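PDB 6EK4: PaxB from Photorhabdus luminescens, which probably acts as one component of a two-component alpha-helical pore-forming toxin of the YaxAB type, working with a partner protein to perforate target membranes. Local coordinates for residues Y80-T83 / L84-I87; R108-H111 / I112-K116; Q307-N310 / I311-K314; L316-T319 / I320-K323; D328-K331 / I332-Q336. All coordinates share one frame; numbering follows the deposited sequence.

Contact 1 (Y80-T83 / L84-I87); sequences YFLT and LTEI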
loop_
_atom_site.group_PDB
_atom_site.type_symbol
_atom_site.label_atom_id
_atom_site.label_comp_id
_atom_site.label_asym_id
_atom_site.label_seq_id
_atom_site.Cartn_x
_atom_site.Cartn_y
_atom_site.Cartn_z
ATOM N N TYR A 80 17.786 50.858 7.315
ATOM C CA TYR A 80 17.290 51.537 6.110
ATOM C C TYR A 80 15.769 51.489 5.919
ATOM O O TYR A 80 15.213 52.363 5.259
ATOM C CB TYR A 80 18.010 51.047 4.839
ATOM C CG TYR A 80 18.062 49.544 4.646
ATOM C CD1 TYR A 80 16.931 48.828 4.262
ATOM C CD2 TYR A 80 19.253 48.842 4.821
ATOM C CE1 TYR A 80 16.980 47.457 4.074
ATOM C CE2 TYR A 80 19.311 47.471 4.636
ATOM C CZ TYR A 80 18.173 46.782 4.263
ATOM O OH TYR A 80 18.226 45.419 4.079
ATOM N N PHE A 81 15.098 50.495 6.497
ATOM C CA PHE A 81 13.635 50.398 6.389
ATOM C C PHE A 81 12.917 51.611 6.984
ATOM O O PHE A 81 11.974 52.132 6.385
ATOM C CB PHE A 81 13.116 49.114 7.048
ATOM C CG PHE A 81 13.134 47.920 6.138
ATOM C CD1 PHE A 81 12.173 47.777 5.147
ATOM C CD2 PHE A 81 14.109 46.939 6.268
ATOM C CE1 PHE A 81 12.181 46.680 4.303
ATOM C CE2 PHE A 81 14.122 45.839 5.426
ATOM C CZ PHE A 81 13.157 45.710 4.443
ATOM N N LEU A 82 13.370 52.058 8.152
ATOM C CA LEU A 82 12.744 53.186 8.845
ATOM C C LEU A 82 13.274 54.519 8.313
ATOM O O LEU A 82 12.497 55.442 8.064
ATOM C CB LEU A 82 12.982 53.088 10.359
ATOM C CG LEU A 82 11.856 53.585 11.276
ATOM C CD1 LEU A 82 12.281 53.470 12.733
ATOM C CD2 LEU A 82 11.437 55.014 10.957
ATOM N N THR A 83 14.589 54.615 8.137
ATOM C CA THR A 83 15.222 55.877 7.745
ATOM C C THR A 83 14.936 56.300 6.298
ATOM O O THR A 83 15.043 57.483 5.977
ATOM C CB THR A 83 16.747 55.844 7.973
ATOM O OG1 THR A 83 17.300 54.669 7.368
ATOM C CG2 THR A 83 17.066 55.840 9.461
ATOM N N LEU A 84 14.579 55.351 5.432
ATOM C CA LEU A 84 14.187 55.686 4.056
ATOM C C LEU A 84 12.832 56.391 4.018
ATOM O O LEU A 84 12.636 57.313 3.225
ATOM C CB LEU A 84 14.161 54.444 3.155
ATOM C CG LEU A 84 15.511 53.952 2.619
ATOM C CD1 LEU A 84 15.352 52.592 1.955
ATOM C CD2 LEU A 84 16.119 54.954 1.649
ATOM N N THR A 85 11.899 55.953 4.864
ATOM C CA THR A 85 10.623 56.653 5.037
ATOM C C THR A 85 10.847 58.050 5.620
ATOM O O THR A 85 10.193 59.009 5.210
ATOM C CB THR A 85 9.637 55.875 5.945
ATOM O OG1 THR A 85 10.362 54.997 6.814
ATOM C CG2 THR A 85 8.650 55.053 5.120
ATOM N N GLU A 86 11.775 58.157 6.569
ATOM C CA GLU A 86 12.128 59.445 7.171
ATOM C C GLU A 86 12.848 60.366 6.181
ATOM O O GLU A 86 12.695 61.587 6.248
ATOM C CB GLU A 86 12.984 59.238 8.424
ATOM C CG GLU A 86 12.230 58.590 9.578
ATOM C CD GLU A 86 13.092 58.356 10.807
ATOM O OE1 GLU A 86 14.337 58.368 10.688
ATOM O OE2 GLU A 86 12.521 58.151 11.898
ATOM N N ILE A 87 13.633 59.784 5.274
ATOM C CA ILE A 87 14.283 60.553 4.208
ATOM C C ILE A 87 13.240 61.072 3.219
ATOM O O ILE A 87 13.174 62.271 2.960
ATOM C CB ILE A 87 15.359 59.722 3.466
ATOM C CG1 ILE A 87 16.647 59.667 4.296
ATOM C CG2 ILE A 87 15.670 60.314 2.093
ATOM C CD1 ILE A 87 17.614 58.581 3.872
#
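Tyr-80 and Leu-84 are joined by the first of three i to i+4 backbone hydrogen bonds that span the segments, with Leu-84 N 3.1 Å from Tyr-80 O. The same step is made by Glu-86 N to Leu-82 O (3.2 Å) and by Ile-87 N to Thr-83 O (2.8 Å). A second kind of polar link comes from a side chain. Thr-85 turns its hydroxyl back along the helix and donates OG1 to Leu-82 O; the modelled 2.5 Å is shorter than usual, and the length is doubtful at this resolution. As modelled, that carbonyl takes two donors: the amide of Glu-86 lies in its plane, whereas the hydroxyl comes from above it. Apolar contact is modest and rests on Tyr-80 CB, which meets Leu-84 CD1 at 4.2 Å. The Glu-86 chain, extended beyond CG, crosses obliquely beside Leu-82 and Thr-83; its OE1 lies 3.9 Å from Thr-83 CG2. Two polar ends look outside the pair: Tyr-80 OH bonds to Asp-118, and Thr-83 OG1 to the carbonyl of Asp-79. Phe-81 meets Thr-330 on helix 326-348. The arrangement is that of an ordinary alpha-helix, here the short helix 80-90, carrying a threonine hydroxyl folded onto the carbonyl three residues earlier, a familiar way for threonine to satisfy itself within a helix.

Contact 2 (R108-H111 / I112-K116); sequences RSEH and IRNLK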
loop_
_atom_site.group_PDB
_atom_site.type_symbol
_atom_site.label_atom_id
_atom_site.label_comp_id
_atom_site.label_asym_id
_atom_site.label_seq_id
_atom_site.Cartn_x
_atom_site.Cartn_y
_atom_site.Cartn_z
ATOM N N ARG A 108 20.175 58.004 0.561
ATOM C CA ARG A 108 19.148 57.012 0.225
ATOM C C ARG A 108 19.656 56.056 -0.861
ATOM O O ARG A 108 19.240 54.897 -0.916
ATOM C CB ARG A 108 17.821 57.684 -0.181
ATOM C CG ARG A 108 17.431 57.586 -1.651
ATOM C CD ARG A 108 16.115 58.304 -1.922
ATOM N NE ARG A 108 15.380 57.709 -3.042
ATOM C CZ ARG A 108 14.493 56.715 -2.945
ATOM N NH1 ARG A 108 14.197 56.163 -1.770
ATOM N NH2 ARG A 108 13.894 56.262 -4.042
ATOM N N SER A 109 20.552 56.545 -1.719
ATOM C CA SER A 109 21.219 55.699 -2.712
ATOM C C SER A 109 22.136 54.675 -2.044
ATOM O O SER A 109 22.314 53.571 -2.554
ATOM C CB SER A 109 22.022 56.548 -3.699
ATOM O OG SER A 109 21.160 57.295 -4.540
ATOM N N GLU A 110 22.717 55.052 -0.907
ATOM C CA GLU A 110 23.539 54.140 -0.112
ATOM C C GLU A 110 22.664 53.066 0.535
ATOM O O GLU A 110 22.998 51.882 0.507
ATOM C CB GLU A 110 24.295 54.913 0.975
ATOM C CG GLU A 110 25.463 54.153 1.589
ATOM C CD GLU A 110 26.750 54.295 0.795
ATOM O OE1 GLU A 110 27.348 53.257 0.439
ATOM O OE2 GLU A 110 27.167 55.443 0.526
ATOM N N HIS A 111 21.546 53.496 1.117
ATOM C CA HIS A 111 20.582 52.593 1.748
ATOM C C HIS A 111 19.985 51.603 0.747
ATOM O O HIS A 111 19.857 50.416 1.045
ATOM C CB HIS A 111 19.452 53.397 2.400
ATOM C CG HIS A 111 19.816 54.003 3.721
ATOM N ND1 HIS A 111 21.105 54.356 4.057
ATOM C CD2 HIS A 111 19.046 54.342 4.781
ATOM C CE1 HIS A 111 21.116 54.870 5.274
ATOM N NE2 HIS A 111 19.879 54.874 5.735
ATOM N N ILE A 112 19.619 52.104 -0.432
ATOM C CA ILE A 112 19.035 51.274 -1.490
ATOM C C ILE A 112 20.020 50.219 -2.005
ATOM O O ILE A 112 19.619 49.097 -2.318
ATOM C CB ILE A 112 18.500 52.145 -2.654
ATOM C CG1 ILE A 112 17.162 52.770 -2.251
ATOM C CG2 ILE A 112 18.323 51.334 -3.934
ATOM C CD1 ILE A 112 16.644 53.813 -3.217
ATOM N N ARG A 113 21.300 50.576 -2.083
ATOM C CA ARG A 113 22.329 49.642 -2.548
ATOM C C ARG A 113 22.510 48.485 -1.559
ATOM O O ARG A 113 22.760 47.350 -1.965
ATOM C CB ARG A 113 23.662 50.367 -2.771
ATOM C CG ARG A 113 24.500 49.799 -3.910
ATOM C CD ARG A 113 25.727 50.655 -4.186
ATOM N NE ARG A 113 25.377 52.050 -4.460
ATOM C CZ ARG A 113 26.257 53.040 -4.603
ATOM N NH1 ARG A 113 27.566 52.811 -4.516
ATOM N NH2 ARG A 113 25.825 54.274 -4.844
ATOM N N ASN A 114 22.379 48.785 -0.267
ATOM C CA ASN A 114 22.406 47.761 0.781
ATOM C C ASN A 114 21.123 46.932 0.805
ATOM O O ASN A 114 21.157 45.737 1.103
ATOM C CB ASN A 114 22.617 48.403 2.156
ATOM C CG ASN A 114 23.959 49.101 2.278
ATOM O OD1 ASN A 114 24.954 48.671 1.692
ATOM N ND2 ASN A 114 23.993 50.182 3.049
ATOM N N LEU A 115 19.996 47.575 0.503
ATOM C CA LEU A 115 18.703 46.894 0.449
ATOM C C LEU A 115 18.670 45.888 -0.700
ATOM O O LEU A 115 18.247 44.747 -0.513
ATOM C CB LEU A 115 17.564 47.911 0.311
ATOM C CG LEU A 115 16.127 47.386 0.463
ATOM C CD1 LEU A 115 15.208 48.477 0.998
ATOM C CD2 LEU A 115 15.577 46.819 -0.842
ATOM N N LYS A 116 19.115 46.314 -1.881
ATOM C CA LYS A 116 19.220 45.424 -3.042
ATOM C C LYS A 116 20.143 44.241 -2.750
ATOM O O LYS A 116 19.832 43.104 -3.102
ATOM C CB LYS A 116 19.743 46.178 -4.271
ATOM C CG LYS A 116 18.748 47.129 -4.918
ATOM C CD LYS A 116 19.414 47.921 -6.036
ATOM C CE LYS A 116 18.489 48.971 -6.635
ATOM N NZ LYS A 116 17.506 48.397 -7.594
#
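Arg-108 and Ile-112 stand one turn apart on the long helix 101-141 and make an i to i+4 contact along one side of the helix, with a methyl laid on a guanidinium. The chain of Arg-108 runs extended from CG to NE, and one face of its planar end is covered by the methyl tip of Ile-112. CD1 of that isoleucine stands over the centre of the face, 3.5 Å above the plane and 3.6 Å from Arg-108 CZ. The methyl is brought there by CG1 of Ile-112 lying anti to its own carbonyl carbon (chi1 -77°), with CG1 and CD1 reaching back toward the preceding turn. The contact is one of dispersion and shape, leaving the N-H groups at the rim of the guanidinium for other partners; Asp-88 supplies a long, weak ion pair to NH1. Beneath the side chains the backbone is regular. Four i to i+4 bonds continue the helix, among them Ile-112 N to Arg-108 O at 2.9 Å. On a more exposed side, Glu-110 OE1 and Arg-113 NH1 are 5.0 Å apart, too distant for a salt bridge, although their opposite charges may still attract weakly. Ser-109 OG is held by the carbonyl of Leu-105. Among its neighbours, the helix packs against helix 80-90, where His-111 meets Tyr-80 and Thr-83, while Ile-112, Leu-115 and Lys-116 touch Ile-324 in the loop between helices 247-321 and 326-348.

Contact 3 (Q307-N310 / I311-K314); sequences QAWN and IFAK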
loop_
_atom_site.group_PDB
_atom_site.type_symbol
_atom_site.label_atom_id
_atom_site.label_comp_id
_atom_site.label_asym_id
_atom_site.label_seq_id
_atom_site.Cartn_x
_atom_site.Cartn_y
_atom_site.Cartn_z
ATOM N N GLN A 307 7.271 25.450 -5.584
ATOM C CA GLN A 307 6.516 26.548 -6.185
ATOM C C GLN A 307 6.509 27.775 -5.275
ATOM O O GLN A 307 6.714 28.895 -5.741
ATOM C CB GLN A 307 5.079 26.100 -6.482
ATOM C CG GLN A 307 4.253 27.103 -7.274
ATOM C CD GLN A 307 2.840 26.618 -7.547
ATOM O OE1 GLN A 307 2.565 25.417 -7.527
ATOM N NE2 GLN A 307 1.933 27.554 -7.806
ATOM N N ALA A 308 6.277 27.552 -3.983
ATOM C CA ALA A 308 6.240 28.634 -2.999
ATOM C C ALA A 308 7.543 29.435 -2.972
ATOM O O ALA A 308 7.515 30.666 -2.975
ATOM C CB ALA A 308 5.936 28.080 -1.614
ATOM N N TRP A 309 8.677 28.739 -2.961
ATOM C CA TRP A 309 9.979 29.410 -2.871
ATOM C C TRP A 309 10.317 30.176 -4.152
ATOM O O TRP A 309 10.904 31.257 -4.088
ATOM C CB TRP A 309 11.108 28.424 -2.529
ATOM C CG TRP A 309 10.826 27.480 -1.378
ATOM C CD1 TRP A 309 11.268 26.194 -1.261
ATOM C CD2 TRP A 309 10.038 27.739 -0.203
ATOM N NE1 TRP A 309 10.815 25.639 -0.091
ATOM C CE2 TRP A 309 10.057 26.563 0.576
ATOM C CE3 TRP A 309 9.321 28.848 0.267
ATOM C CZ2 TRP A 309 9.390 26.464 1.798
ATOM C CZ3 TRP A 309 8.657 28.746 1.483
ATOM C CH2 TRP A 309 8.698 27.562 2.233
ATOM N N ASN A 310 9.952 29.620 -5.305
ATOM C CA ASN A 310 10.136 30.315 -6.584
ATOM C C ASN A 310 9.201 31.520 -6.727
ATOM O O ASN A 310 9.566 32.521 -7.348
ATOM C CB ASN A 310 9.957 29.354 -7.768
ATOM C CG ASN A 310 11.192 28.506 -8.029
ATOM O OD1 ASN A 310 12.323 28.941 -7.810
ATOM N ND2 ASN A 310 10.978 27.290 -8.516
ATOM N N ILE A 311 8.002 31.416 -6.156
ATOM C CA ILE A 311 7.080 32.551 -6.066
ATOM C C ILE A 311 7.662 33.617 -5.136
ATOM O O ILE A 311 7.695 34.798 -5.484
ATOM C CB ILE A 311 5.680 32.113 -5.572
ATOM C CG1 ILE A 311 4.921 31.421 -6.709
ATOM C CG2 ILE A 311 4.875 33.307 -5.063
ATOM C CD1 ILE A 311 3.673 30.688 -6.267
ATOM N N PHE A 312 8.115 33.186 -3.960
ATOM C CA PHE A 312 8.750 34.074 -2.979
ATOM C C PHE A 312 9.936 34.830 -3.575
ATOM O O PHE A 312 10.112 36.021 -3.315
ATOM C CB PHE A 312 9.232 33.266 -1.764
ATOM C CG PHE A 312 8.167 32.994 -0.730
ATOM C CD1 PHE A 312 6.824 32.870 -1.077
ATOM C CD2 PHE A 312 8.524 32.830 0.603
ATOM C CE1 PHE A 312 5.866 32.610 -0.112
ATOM C CE2 PHE A 312 7.568 32.567 1.569
ATOM C CZ PHE A 312 6.237 32.458 1.211
ATOM N N ALA A 313 10.745 34.132 -4.369
ATOM C CA ALA A 313 11.939 34.720 -4.978
ATOM C C ALA A 313 11.586 35.794 -6.005
ATOM O O ALA A 313 12.102 36.910 -5.944
ATOM C CB ALA A 313 12.787 33.634 -5.626
ATOM N N LYS A 314 10.703 35.453 -6.938
ATOM C CA LYS A 314 10.301 36.373 -8.003
ATOM C C LYS A 314 9.478 37.555 -7.476
ATOM O O LYS A 314 9.460 38.621 -8.090
ATOM C CB LYS A 314 9.521 35.619 -9.086
ATOM C CG LYS A 314 9.211 36.439 -10.331
ATOM C CD LYS A 314 9.173 35.564 -11.577
ATOM C CE LYS A 314 8.412 36.223 -12.718
ATOM N NZ LYS A 314 6.941 36.010 -12.603
#
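The indole of Trp-309 and the ring of Phe-312 form a T-shaped pair, with the edge of the tryptophan six-membered ring directed at one face of the phenylalanine. Their centroids are 5.6 Å apart and their planes meet at 73°. CE3 of Trp-309 lies over that face, displaced toward its rim, and CZ3 of Trp-309 approaches CE2 of Phe-312 to 4.0 Å; relative to the indole, CE2 of Phe-312 lies at the edge, in plane. One indole face carries the methyl CB of Ala-308, likewise offset from the middle. In both aromatic residues CG is anti to the carbonyl carbon, which sends the two rings the same way along the helix and lets the edge of one meet the face of the other. Around the flank, Gln-307 and Ile-311 run side by side, with Gln-307 CG 3.8 Å from Ile-311 CD1. Four backbone bonds keep the turns in step, among them Phe-312 N to Ala-308 O at 2.8 Å and Ala-313 N to Trp-309 O at 2.9 Å. This aromatic patch of helix 247-321 faces several partners: Trp-309 packs on Ser-64 and Leu-68 of helix 42-73 and on Leu-340 of helix 326-348, whereas Phe-312 meets the rings of Tyr-14 and Phe-339 and touches Leu-126 of helix 101-141.

Contact 4 (L316-T319 / I320-K323); sequences LQNT and IDGK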
loop_
_atom_site.group_PDB
_atom_site.type_symbol
_atom_site.label_atom_id
_atom_site.label_comp_id
_atom_site.label_asym_id
_atom_site.label_seq_id
_atom_site.Cartn_x
_atom_site.Cartn_y
_atom_site.Cartn_z
ATOM N N LEU A 316 10.072 39.085 -4.524
ATOM C CA LEU A 316 11.098 40.003 -4.026
ATOM C C LEU A 316 11.947 40.567 -5.165
ATOM O O LEU A 316 12.480 41.673 -5.055
ATOM C CB LEU A 316 12.003 39.299 -3.010
ATOM C CG LEU A 316 11.320 38.774 -1.743
ATOM C CD1 LEU A 316 12.274 37.902 -0.944
ATOM C CD2 LEU A 316 10.803 39.916 -0.884
ATOM N N GLN A 317 12.075 39.804 -6.249
ATOM C CA GLN A 317 12.819 40.248 -7.431
ATOM C C GLN A 317 12.142 41.455 -8.077
ATOM O O GLN A 317 12.802 42.442 -8.400
ATOM C CB GLN A 317 12.936 39.109 -8.451
ATOM C CG GLN A 317 13.844 39.403 -9.639
ATOM C CD GLN A 317 15.300 39.582 -9.245
ATOM O OE1 GLN A 317 15.820 38.860 -8.396
ATOM N NE2 GLN A 317 15.966 40.547 -9.867
ATOM N N ASN A 318 10.825 41.371 -8.249
ATOM C CA ASN A 318 10.047 42.450 -8.863
ATOM C C ASN A 318 9.992 43.719 -8.010
ATOM O O ASN A 318 9.732 44.807 -8.528
ATOM C CB ASN A 318 8.624 41.972 -9.178
ATOM C CG ASN A 318 8.592 40.865 -10.220
ATOM O OD1 ASN A 318 9.524 40.711 -11.010
ATOM N ND2 ASN A 318 7.515 40.087 -10.224
ATOM N N THR A 319 10.233 43.576 -6.708
ATOM C CA THR A 319 10.299 44.718 -5.800
ATOM C C THR A 319 11.574 45.538 -6.019
ATOM O O THR A 319 11.562 46.761 -5.860
ATOM C CB THR A 319 10.237 44.267 -4.326
ATOM O OG1 THR A 319 9.124 43.384 -4.140
ATOM C CG2 THR A 319 10.091 45.462 -3.390
ATOM N N ILE A 320 12.665 44.865 -6.387
ATOM C CA ILE A 320 13.962 45.525 -6.575
ATOM C C ILE A 320 14.408 45.631 -8.042
ATOM O O ILE A 320 15.536 46.045 -8.312
ATOM C CB ILE A 320 15.073 44.840 -5.740
ATOM C CG1 ILE A 320 15.385 43.432 -6.264
ATOM C CG2 ILE A 320 14.671 44.788 -4.273
ATOM C CD1 ILE A 320 16.661 42.847 -5.699
ATOM N N ASP A 321 13.537 45.259 -8.979
ATOM C CA ASP A 321 13.826 45.441 -10.406
ATOM C C ASP A 321 13.738 46.921 -10.762
ATOM O O ASP A 321 14.699 47.502 -11.268
ATOM C CB ASP A 321 12.854 44.638 -11.285
ATOM C CG ASP A 321 13.211 43.158 -11.372
ATOM O OD1 ASP A 321 14.383 42.794 -11.132
ATOM O OD2 ASP A 321 12.309 42.353 -11.692
ATOM N N GLY A 322 12.582 47.520 -10.488
ATOM C CA GLY A 322 12.351 48.937 -10.759
ATOM C C GLY A 322 12.641 49.803 -9.547
ATOM O O GLY A 322 13.667 49.634 -8.885
ATOM N N LYS A 323 11.730 50.730 -9.256
ATOM C CA LYS A 323 11.888 51.652 -8.131
ATOM C C LYS A 323 11.594 50.928 -6.819
ATOM O O LYS A 323 10.677 50.109 -6.749
ATOM C CB LYS A 323 10.957 52.861 -8.289
ATOM C CG LYS A 323 11.538 54.163 -7.765
ATOM C CD LYS A 323 12.562 54.735 -8.736
ATOM C CE LYS A 323 13.286 55.935 -8.148
ATOM N NZ LYS A 323 14.379 56.407 -9.042
#
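Gln-317 reaches along the helix to Asp-321, although its CB starts out pointing away from residues 320-323. CG stands anti to the backbone N (chi1 -172°), and a bend at chi2 (65°) turns the remainder of the chain back. CG thereby comes 3.7 Å from Asp-321 OD1, and CD follows at 3.8 Å from the same oxygen. At the tip, NE2 of Gln-317 donates a hydrogen bond of 3.0 Å to Asp-321 OD1, with an N-H to acceptor angle of 152°. It meets the syn side of that oxygen, somewhat out of the carboxylate plane, and the two side chains cross at about a right angle. This i to i+4 amide-to-carboxylate hydrogen bond lies near the C-terminal end of the long helix 247-321, where the bonding is weak. Ile-320 N shares itself between a weak bond to Leu-316 O at 3.5 Å and a shorter one to Gln-317 O at 3.2 Å, an i to i+3 step with the donor well above the carbonyl plane. A carboxylate at the C-terminal end would probably be disfavoured by the helix dipole, and the Gln-317 amide may offset part of that cost. Ile-320 itself places CG1 3.5 Å from Gln-317 O and packs on Val-119 of helix 101-141. Leu-316, one turn back, touches Val-119 and Val-122 of that helix as well as Leu-329 and Ile-332 of helix 326-348, while Thr-319 OG1 bonds to the carbonyl of Gln-315.

Contact 5 (D328-K331 / I332-Q336); sequences DLTK and IIHKQ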
loop_
_atom_site.group_PDB
_atom_site.type_symbol
_atom_site.label_atom_id
_atom_site.label_comp_id
_atom_site.label_asym_id
_atom_site.label_seq_id
_atom_site.Cartn_x
_atom_site.Cartn_y
_atom_site.Cartn_z
ATOM N N ASP A 328 6.436 48.587 0.797
ATOM C CA ASP A 328 5.798 47.453 0.128
ATOM C C ASP A 328 6.562 46.167 0.447
ATOM O O ASP A 328 5.958 45.143 0.764
ATOM C CB ASP A 328 5.753 47.678 -1.386
ATOM C CG ASP A 328 4.837 46.699 -2.100
ATOM O OD1 ASP A 328 5.286 46.078 -3.087
ATOM O OD2 ASP A 328 3.670 46.551 -1.679
ATOM N N LEU A 329 7.890 46.240 0.366
ATOM C CA LEU A 329 8.773 45.121 0.703
ATOM C C LEU A 329 8.550 44.609 2.129
ATOM O O LEU A 329 8.624 43.406 2.377
ATOM C CB LEU A 329 10.237 45.540 0.526
ATOM C CG LEU A 329 11.330 44.518 0.852
ATOM C CD1 LEU A 329 11.128 43.227 0.075
ATOM C CD2 LEU A 329 12.702 45.109 0.563
ATOM N N THR A 330 8.284 45.526 3.058
ATOM C CA THR A 330 7.989 45.169 4.449
ATOM C C THR A 330 6.736 44.293 4.551
ATOM O O THR A 330 6.665 43.405 5.403
ATOM C CB THR A 330 7.814 46.427 5.328
ATOM O OG1 THR A 330 9.004 47.222 5.270
ATOM C CG2 THR A 330 7.536 46.053 6.782
ATOM N N LYS A 331 5.757 44.542 3.684
ATOM C CA LYS A 331 4.542 43.726 3.634
ATOM C C LYS A 331 4.826 42.351 3.022
ATOM O O LYS A 331 4.309 41.339 3.499
ATOM C CB LYS A 331 3.445 44.430 2.828
ATOM C CG LYS A 331 2.042 43.900 3.103
ATOM C CD LYS A 331 1.183 43.866 1.847
ATOM C CE LYS A 331 1.498 42.646 0.994
ATOM N NZ LYS A 331 0.779 42.669 -0.309
ATOM N N ILE A 332 5.645 42.325 1.972
ATOM C CA ILE A 332 5.998 41.079 1.282
ATOM C C ILE A 332 6.751 40.132 2.217
ATOM O O ILE A 332 6.497 38.929 2.220
ATOM C CB ILE A 332 6.860 41.335 0.020
ATOM C CG1 ILE A 332 6.115 42.216 -0.995
ATOM C CG2 ILE A 332 7.277 40.022 -0.634
ATOM C CD1 ILE A 332 4.767 41.682 -1.434
ATOM N N ILE A 333 7.674 40.681 3.004
ATOM C CA ILE A 333 8.446 39.891 3.963
ATOM C C ILE A 333 7.543 39.313 5.054
ATOM O O ILE A 333 7.645 38.131 5.381
ATOM C CB ILE A 333 9.586 40.723 4.597
ATOM C CG1 ILE A 333 10.659 41.025 3.546
ATOM C CG2 ILE A 333 10.213 39.990 5.778
ATOM C CD1 ILE A 333 11.615 42.132 3.940
ATOM N N HIS A 334 6.663 40.146 5.607
ATOM C CA HIS A 334 5.748 39.708 6.670
ATOM C C HIS A 334 4.707 38.699 6.178
ATOM O O HIS A 334 4.277 37.833 6.940
ATOM C CB HIS A 334 5.064 40.907 7.338
ATOM C CG HIS A 334 5.906 41.570 8.385
ATOM N ND1 HIS A 334 6.883 42.493 8.082
ATOM C CD2 HIS A 334 5.923 41.433 9.732
ATOM C CE1 HIS A 334 7.464 42.900 9.197
ATOM N NE2 HIS A 334 6.900 42.272 10.213
ATOM N N LYS A 335 4.310 38.811 4.913
ATOM C CA LYS A 335 3.387 37.847 4.309
ATOM C C LYS A 335 4.104 36.513 4.088
ATOM O O LYS A 335 3.546 35.448 4.355
ATOM C CB LYS A 335 2.831 38.379 2.984
ATOM C CG LYS A 335 1.505 37.759 2.580
ATOM C CD LYS A 335 1.157 38.071 1.133
ATOM C CE LYS A 335 -0.144 37.401 0.721
ATOM N NZ LYS A 335 -0.380 37.491 -0.745
ATOM N N GLN A 336 5.344 36.589 3.604
ATOM C CA GLN A 336 6.191 35.407 3.432
ATOM C C GLN A 336 6.548 34.760 4.769
ATOM O O GLN A 336 6.643 33.538 4.861
ATOM C CB GLN A 336 7.476 35.764 2.678
ATOM C CG GLN A 336 7.283 35.976 1.185
ATOM C CD GLN A 336 8.588 36.222 0.449
ATOM O OE1 GLN A 336 9.674 36.040 1.000
ATOM N NE2 GLN A 336 8.486 36.635 -0.809
#
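Thr-330 and His-334 are joined by a side-chain bond: ND1 of His-334 donates to Thr-330 O at 2.8 Å, with an N-H to acceptor angle of 153°. The oxygen lies at the ring edge, close to the imidazole plane. The backbone N of His-334 reaches the same oxygen at 3.3 Å, from the opposite face of the carbonyl plane, so Thr-330 O is gripped twice by one residue, through its main chain and its ring. The ring is brought back along the helix by CG lying anti to the carbonyl carbon (chi1 -82°), and Thr-330 CG2 sits alongside it, 3.8 Å from ND1. A second, apolar contact joins Leu-329 to Ile-333, where CG of the former meets CD1 of the latter at 3.9 Å. Regular bonds position these groups, with Ile-333 N 3.0 Å from Leu-329 O and Lys-335 N 2.9 Å from Lys-331 O. Farther out, Ile-333 and Leu-329 both pack on Phe-81 of helix 80-90, Ile-332 touches Gln-315 of helix 247-321, and Lys-335 makes a cation-pi contact with Tyr-14. The chemistry implies a helix with two faces: leucine and isoleucine bury themselves in the bundle, while on the outer side a carbonyl, which can only accept, implies a hydrogen on ND1 in the modelled ring orientation and probably limits its rotation, and Lys-331 NZ and Lys-335 NZ, 5.3 Å apart, may slightly disfavour each other's charge.

From the N terminus, contact 1 comes first on helix 80-90, then contact 2 on helix 101-141, contacts 3 and 4 one after the other on helix 247-321, and contact 5 on helix 326-348. All five are local turns arranged in series; none closes a long loop, and none nests within or crosses another. What ties them together is packing between helices. Contact 1 touches contact 2 and, through Phe-81, contact 5. Leu-115 of contact 2 meets Ile-320 of contact 4 and Leu-329 of contact 5. Gln-336 of contact 5 probably makes a weak hydrogen bond from its NE2 to Phe-312 O of contact 3. Together they join four helices at one end of an elongated bundle.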